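Local coordinates for malate dehydrogenase (Naegleria fowleri, PDB 6UM4), which catalyses the NAD-dependent interconversion of malate and oxaloacetate, at the interface of chains A and B. Sequence-based numbering; all coordinates share one arbitrary frame. Chains: chain A/B, Malate dehydrogenase.

The interface of chains A and B. Residues chain A 323, 327, 330-334; chain B 115, 149, 152.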
# COMPACT_ATOMS: atom_id res chain seq x y z
N ILE A 323 8.59 14.48 -9.06
CA ILE A 323 8.68 13.05 -8.78
C ILE A 323 8.99 12.26 -10.05
O ILE A 323 9.78 11.31 -10.02
CB ILE A 323 7.40 12.57 -8.08
CG1 ILE A 323 7.33 13.19 -6.69
CG2 ILE A 323 7.36 11.05 -8.01
CD1 ILE A 323 6.09 12.91 -5.97
N ARG A 327 12.14 9.75 -10.19
CA ARG A 327 11.89 8.31 -10.22
C ARG A 327 11.75 7.72 -11.62
O ARG A 327 11.96 6.52 -11.79
CB ARG A 327 10.61 7.96 -9.45
CG ARG A 327 10.62 8.37 -8.00
CD ARG A 327 9.46 7.73 -7.25
NE ARG A 327 9.67 6.31 -7.01
CZ ARG A 327 9.00 5.61 -6.10
NH1 ARG A 327 7.96 6.17 -5.49
NH2 ARG A 327 9.27 4.33 -5.92
N SER A 330 5.35 8.24 -12.56
CA SER A 330 4.51 9.17 -11.82
C SER A 330 4.25 8.65 -10.41
O SER A 330 4.51 7.49 -10.09
CB SER A 330 3.19 9.41 -12.56
OG SER A 330 2.44 8.21 -12.57
N SER A 331 3.70 9.53 -9.57
CA SER A 331 3.60 9.28 -8.13
C SER A 331 2.34 8.48 -7.77
O SER A 331 1.48 8.93 -7.02
CB SER A 331 3.63 10.60 -7.38
OG SER A 331 2.76 11.55 -7.99
N ALA A 332 2.27 7.25 -8.28
CA ALA A 332 1.08 6.42 -8.07
C ALA A 332 0.83 6.15 -6.59
O ALA A 332 -0.32 6.17 -6.13
CB ALA A 332 1.24 5.11 -8.83
N ALA A 333 1.87 5.85 -5.83
CA ALA A 333 1.68 5.45 -4.44
C ALA A 333 1.09 6.59 -3.62
O ALA A 333 0.20 6.38 -2.79
CB ALA A 333 3.01 4.97 -3.85
N SER A 334 1.59 7.82 -3.80
CA SER A 334 0.99 8.91 -3.02
C SER A 334 -0.40 9.29 -3.54
O SER A 334 -1.26 9.68 -2.74
CB SER A 334 1.95 10.12 -2.95
OG SER A 334 2.54 10.44 -4.20
N PHE B 115 4.69 2.76 2.61
CA PHE B 115 3.48 3.50 2.97
C PHE B 115 2.70 2.81 4.07
O PHE B 115 2.04 3.47 4.88
CB PHE B 115 2.62 3.70 1.73
CG PHE B 115 3.13 4.77 0.85
CD1 PHE B 115 2.52 6.00 0.82
CD2 PHE B 115 4.24 4.56 0.06
CE1 PHE B 115 3.02 7.01 0.03
CE2 PHE B 115 4.73 5.57 -0.73
CZ PHE B 115 4.11 6.80 -0.75
N GLU B 149 7.60 11.09 -2.25
CA GLU B 149 6.27 10.49 -2.19
C GLU B 149 5.87 10.18 -0.76
O GLU B 149 4.69 10.31 -0.40
CB GLU B 149 6.20 9.23 -3.04
CG GLU B 149 6.16 9.49 -4.53
CD GLU B 149 5.33 8.46 -5.29
OE1 GLU B 149 5.94 7.60 -5.96
OE2 GLU B 149 4.07 8.51 -5.22
N ASP B 152 4.95 13.26 0.85
CA ASP B 152 3.66 13.62 0.29
C ASP B 152 2.51 12.77 0.81
O ASP B 152 1.37 13.06 0.49
CB ASP B 152 3.70 13.58 -1.23
CG ASP B 152 4.59 14.69 -1.80
OD1 ASP B 152 4.94 15.63 -1.04
OD2 ASP B 152 4.91 14.66 -3.00
O HOH W 1 3.32 12.84 -4.59
O HOH W 2 4.62 5.34 -6.63
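In this two-fold symmetric subunit interface, of the kind through which malate dehydrogenases commonly dimerise, B:Glu149 inserts its carboxylate between A:Arg327 and the start of an A-chain helix, illustrating how a helix N-terminus can capture an acid from a partner subunit. The contact recurs with the chains exchanged and probably helps hold the dimer together. B:Glu149 OE2 accepts from two donors of A:Ser334, the backbone N at 2.9 Å and the hydroxyl OG at 2.7 Å. The hydroxyl is received on the anti lone pair of B:Glu149 OE2, whereas the N-H, nearly straight at 163°, arrives on the anti side but 30° out of the carboxylate plane. With chi1 at 45°, A:Ser334 OG lies between its own backbone N and carbonyl carbon, which lets side chain and amide grip one oxygen. B:Glu149 OE1 forms a salt bridge with A:Arg327 NH1 at 2.5 Å; the side chains cross at about a right angle, and the bond is strongly bent. Water 2 links OE1 to A:Ala333 N, and water 1 joins A:Ser334 OG to B:Asp152 OD2. Positive charge and the helix end would be expected to favour an ionised carboxylate, though A:Ser331 O, 3.2 Å from B:Glu149 OE2, would work against it. Apolar contacts flank this polar centre: A:Ile323 CD1 touches B:Glu149 CG at 3.7 Å, and A:Ala333 CB meets B:Phe115 CE2 at 3.6 Å. The site joins B-chain helices 108-118 and 140-151, the latter followed directly by B:Asp152, to A-chain helix 319-327, the first turn of helix 332-348 and their short connecting loop.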